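Local coordinates for protein PaxB (Photorhabdus luminescens, PDB 6EK4) that probably serves as one component of a two-component alpha-helical pore-forming toxin of the YaxAB type, at residues R108-V119 with I320-L329. Numbering follows the deposited sequence.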
loop_
_atom_site.group_PDB
_atom_site.type_symbol
_atom_site.label_atom_id
_atom_site.label_comp_id
_atom_site.label_asym_id
_atom_site.label_seq_id
_atom_site.Cartn_x
_atom_site.Cartn_y
_atom_site.Cartn_z
ATOM N N ARG A 108 -9.706 50.891 32.981
ATOM C CA ARG A 108 -9.926 50.092 31.770
ATOM C C ARG A 108 -8.627 49.960 30.968
ATOM O O ARG A 108 -8.424 48.965 30.269
ATOM C CB ARG A 108 -11.072 50.665 30.912
ATOM C CG ARG A 108 -10.674 51.314 29.592
ATOM C CD ARG A 108 -11.892 51.854 28.853
ATOM N NE ARG A 108 -11.704 51.850 27.399
ATOM C CZ ARG A 108 -12.008 50.837 26.582
ATOM N NH1 ARG A 108 -12.527 49.703 27.048
ATOM N NH2 ARG A 108 -11.787 50.960 25.278
ATOM N N SER A 109 -7.755 50.964 31.070
ATOM C CA SER A 109 -6.421 50.897 30.468
ATOM C C SER A 109 -5.559 49.829 31.141
ATOM O O SER A 109 -4.711 49.214 30.496
ATOM C CB SER A 109 -5.720 52.254 30.547
ATOM O OG SER A 109 -6.339 53.193 29.687
ATOM N N GLU A 110 -5.780 49.619 32.437
ATOM C CA GLU A 110 -5.099 48.561 33.182
ATOM C C GLU A 110 -5.606 47.189 32.737
ATOM O O GLU A 110 -4.817 46.273 32.504
ATOM C CB GLU A 110 -5.332 48.733 34.688
ATOM C CG GLU A 110 -4.366 47.952 35.567
ATOM C CD GLU A 110 -3.066 48.693 35.829
ATOM O OE1 GLU A 110 -1.989 48.115 35.573
ATOM O OE2 GLU A 110 -3.118 49.853 36.293
ATOM N N HIS A 111 -6.927 47.062 32.626
ATOM C CA HIS A 111 -7.570 45.827 32.175
ATOM C C HIS A 111 -7.157 45.453 30.752
ATOM O O HIS A 111 -6.874 44.288 30.471
ATOM C CB HIS A 111 -9.094 45.971 32.239
ATOM C CG HIS A 111 -9.667 45.820 33.615
ATOM N ND1 HIS A 111 -8.964 46.128 34.760
ATOM C CD2 HIS A 111 -10.891 45.413 34.025
ATOM C CE1 HIS A 111 -9.726 45.903 35.816
ATOM N NE2 HIS A 111 -10.901 45.469 35.397
ATOM N N ILE A 112 -7.130 46.445 29.864
ATOM C CA ILE A 112 -6.751 46.236 28.464
ATOM C C ILE A 112 -5.293 45.788 28.323
ATOM O O ILE A 112 -4.977 44.965 27.462
ATOM C CB ILE A 112 -7.024 47.503 27.614
ATOM C CG1 ILE A 112 -8.522 47.601 27.311
ATOM C CG2 ILE A 112 -6.236 47.491 26.309
ATOM C CD1 ILE A 112 -8.946 48.905 26.673
ATOM N N ARG A 113 -4.413 46.322 29.167
ATOM C CA ARG A 113 -2.995 45.954 29.132
ATOM C C ARG A 113 -2.795 44.491 29.541
ATOM O O ARG A 113 -1.924 43.805 29.004
ATOM C CB ARG A 113 -2.169 46.879 30.034
ATOM C CG ARG A 113 -0.757 47.148 29.529
ATOM C CD ARG A 113 -0.047 48.194 30.376
ATOM N NE ARG A 113 -0.803 49.445 30.459
ATOM C CZ ARG A 113 -0.482 50.477 31.237
ATOM N NH1 ARG A 113 0.600 50.440 32.011
ATOM N NH2 ARG A 113 -1.248 51.563 31.236
ATOM N N ASN A 114 -3.608 44.025 30.489
ATOM C CA ASN A 114 -3.612 42.617 30.894
ATOM C C ASN A 114 -4.265 41.721 29.844
ATOM O O ASN A 114 -3.852 40.575 29.657
ATOM C CB ASN A 114 -4.343 42.443 32.230
ATOM C CG ASN A 114 -3.654 43.161 33.375
ATOM O OD1 ASN A 114 -2.427 43.272 33.408
ATOM N ND2 ASN A 114 -4.443 43.649 34.325
ATOM N N LEU A 115 -5.288 42.244 29.170
ATOM C CA LEU A 115 -5.978 41.511 28.110
ATOM C C LEU A 115 -5.051 41.289 26.916
ATOM O O LEU A 115 -4.968 40.177 26.393
ATOM C CB LEU A 115 -7.247 42.254 27.678
ATOM C CG LEU A 115 -8.208 41.518 26.732
ATOM C CD1 LEU A 115 -9.640 41.995 26.940
ATOM C CD2 LEU A 115 -7.806 41.665 25.268
ATOM N N LYS A 116 -4.357 42.345 26.493
ATOM C CA LYS A 116 -3.368 42.246 25.415
ATOM C C LYS A 116 -2.264 41.249 25.768
ATOM O O LYS A 116 -1.854 40.448 24.929
ATOM C CB LYS A 116 -2.735 43.612 25.119
ATOM C CG LYS A 116 -3.635 44.597 24.388
ATOM C CD LYS A 116 -2.957 45.956 24.271
ATOM C CE LYS A 116 -3.866 47.007 23.652
ATOM N NZ LYS A 116 -3.954 46.897 22.170
ATOM N N LYS A 117 -1.794 41.305 27.012
ATOM C CA LYS A 117 -0.708 40.441 27.480
ATOM C C LYS A 117 -1.102 38.960 27.483
ATOM O O LYS A 117 -0.285 38.099 27.151
ATOM C CB LYS A 117 -0.257 40.865 28.880
ATOM C CG LYS A 117 1.078 40.279 29.316
ATOM C CD LYS A 117 1.342 40.520 30.795
ATOM C CE LYS A 117 0.582 39.535 31.671
ATOM N NZ LYS A 117 0.780 39.810 33.122
ATOM N N ASP A 118 -2.344 38.671 27.865
ATOM C CA ASP A 118 -2.863 37.300 27.842
ATOM C C ASP A 118 -3.076 36.805 26.412
ATOM O O ASP A 118 -2.691 35.684 26.079
ATOM C CB ASP A 118 -4.182 37.197 28.622
ATOM C CG ASP A 118 -3.987 37.269 30.130
ATOM O OD1 ASP A 118 -2.830 37.362 30.595
ATOM O OD2 ASP A 118 -5.002 37.227 30.855
ATOM N N VAL A 119 -3.686 37.644 25.574
ATOM C CA VAL A 119 -3.962 37.288 24.178
ATOM C C VAL A 119 -2.665 37.168 23.366
ATOM O O VAL A 119 -2.585 36.351 22.450
ATOM C CB VAL A 119 -4.937 38.289 23.513
ATOM C CG1 VAL A 119 -5.093 38.004 22.025
ATOM C CG2 VAL A 119 -6.299 38.235 24.194
ATOM N N ILE A 320 -6.741 42.579 18.859
ATOM C CA ILE A 320 -5.930 43.425 19.742
ATOM C C ILE A 320 -4.970 44.369 19.002
ATOM O O ILE A 320 -4.147 45.031 19.638
ATOM C CB ILE A 320 -5.140 42.579 20.771
ATOM C CG1 ILE A 320 -4.050 41.739 20.092
ATOM C CG2 ILE A 320 -6.090 41.685 21.556
ATOM C CD1 ILE A 320 -3.052 41.145 21.063
ATOM N N ASP A 321 -5.068 44.432 17.675
ATOM C CA ASP A 321 -4.280 45.393 16.894
ATOM C C ASP A 321 -4.832 46.799 17.107
ATOM O O ASP A 321 -4.107 47.699 17.532
ATOM C CB ASP A 321 -4.296 45.051 15.397
ATOM C CG ASP A 321 -3.335 43.925 15.032
ATOM O OD1 ASP A 321 -2.369 43.673 15.785
ATOM O OD2 ASP A 321 -3.545 43.292 13.974
ATOM N N GLY A 322 -6.118 46.972 16.812
ATOM C CA GLY A 322 -6.793 48.257 16.976
ATOM C C GLY A 322 -7.487 48.369 18.321
ATOM O O GLY A 322 -6.909 48.030 19.356
ATOM N N LYS A 323 -8.731 48.842 18.302
ATOM C CA LYS A 323 -9.513 49.027 19.524
ATOM C C LYS A 323 -10.018 47.677 20.029
ATOM O O LYS A 323 -10.409 46.820 19.236
ATOM C CB LYS A 323 -10.695 49.973 19.272
ATOM C CG LYS A 323 -11.042 50.860 20.456
ATOM C CD LYS A 323 -10.056 52.012 20.583
ATOM C CE LYS A 323 -10.275 52.802 21.863
ATOM N NZ LYS A 323 -9.226 53.841 22.053
ATOM N N ILE A 324 -10.014 47.499 21.347
ATOM C CA ILE A 324 -10.353 46.211 21.953
ATOM C C ILE A 324 -11.869 46.068 22.077
ATOM O O ILE A 324 -12.501 46.780 22.858
ATOM C CB ILE A 324 -9.715 46.042 23.356
ATOM C CG1 ILE A 324 -8.224 46.411 23.342
ATOM C CG2 ILE A 324 -9.909 44.617 23.865
ATOM C CD1 ILE A 324 -7.396 45.675 22.310
ATOM N N ASP A 325 -12.444 45.151 21.302
ATOM C CA ASP A 325 -13.867 44.830 21.408
ATOM C C ASP A 325 -14.033 43.622 22.331
ATOM O O ASP A 325 -14.288 42.503 21.883
ATOM C CB ASP A 325 -14.477 44.578 20.023
ATOM C CG ASP A 325 -15.996 44.703 20.018
ATOM O OD1 ASP A 325 -16.653 44.154 20.928
ATOM O OD2 ASP A 325 -16.536 45.350 19.095
ATOM N N GLN A 326 -13.856 43.879 23.626
ATOM C CA GLN A 326 -14.032 42.892 24.706
ATOM C C GLN A 326 -14.974 41.722 24.402
ATOM O O GLN A 326 -14.592 40.560 24.547
ATOM C CB GLN A 326 -14.508 43.600 25.985
ATOM C CG GLN A 326 -15.474 44.758 25.743
ATOM C CD GLN A 326 -16.278 45.148 26.969
ATOM O OE1 GLN A 326 -16.197 44.507 28.016
ATOM N NE2 GLN A 326 -17.068 46.207 26.837
ATOM N N GLN A 327 -16.198 42.034 23.987
ATOM C CA GLN A 327 -17.246 41.025 23.819
ATOM C C GLN A 327 -17.130 40.263 22.498
ATOM O O GLN A 327 -17.660 39.157 22.370
ATOM C CB GLN A 327 -18.627 41.677 23.938
ATOM C CG GLN A 327 -19.756 40.694 24.213
ATOM C CD GLN A 327 -21.012 41.368 24.741
ATOM O OE1 GLN A 327 -20.943 42.331 25.509
ATOM N NE2 GLN A 327 -22.169 40.855 24.337
ATOM N N ASP A 328 -16.447 40.855 21.520
ATOM C CA ASP A 328 -16.152 40.176 20.258
ATOM C C ASP A 328 -15.140 39.055 20.497
ATOM O O ASP A 328 -15.309 37.944 19.998
ATOM C CB ASP A 328 -15.605 41.170 19.228
ATOM C CG ASP A 328 -15.574 40.602 17.820
ATOM O OD1 ASP A 328 -14.510 40.685 17.169
ATOM O OD2 ASP A 328 -16.611 40.075 17.362
ATOM N N LEU A 329 -14.099 39.362 21.269
ATOM C CA LEU A 329 -13.074 38.387 21.652
ATOM C C LEU A 329 -13.666 37.163 22.356
ATOM O O LEU A 329 -13.196 36.043 22.155
ATOM C CB LEU A 329 -12.034 39.054 22.560
ATOM C CG LEU A 329 -10.883 38.198 23.096
ATOM C CD1 LEU A 329 -10.130 37.513 21.966
ATOM C CD2 LEU A 329 -9.938 39.053 23.928
#
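Ile324 lays its side chain against helix 101-141 at the turn where helix 247-321 gives way to helix 326-348, and its CG1 methylene and its two methyls, CG2 and CD1, each meet a different residue of the helix. CG1 packs on Ile112 CG2 at 3.7 Å, the two side chains running antiparallel past one another. With CG1 turned beside the backbone N (chi1 -48°), CG2 points away from that N and meets Leu115 CD2 at 3.9 Å. The remaining methyl, CD1, lies against the end of Lys116, 3.7 Å from NZ. The lysine chain runs extended from CB to CE and then bends at its last torsion (chi4 -79°), which turns the ammonium toward the loop; there NZ makes a weak hydrogen bond of 3.2 Å to Ile320 O.

Leu115 and Val119, one helical turn apart, supply apolar contacts. Leu115 and Leu329 meet end to end, with 3.6 Å between their CD2 methyls. Val119 divides its two branches between Ile320 and Leu329, on either side of the loop in sequence: CG1 faces Ile320 CG2 end-on at 3.8 Å, while CG2 runs alongside Leu329 and approaches its CD2. Leu316 of helix 247-321 also touches Val119 and Leu329.

Toward the more exposed side, Ile112 CD1 sits over the centre of one face of the Arg108 guanidinium, 3.5 Å above its plane. Lys323 crosses that arginine at about a right angle, its CE near the guanidinium edge. Asp325 caps helix 326-348 through a weak bond from Asp328 N. The loop joins helix 247-321 to helix 326-348, which folds back on it as a helical hairpin, and packs with its flanks on helix 101-141, near one end of an elongated helical bundle consistent with the soluble form of a YaxAB-type toxin component.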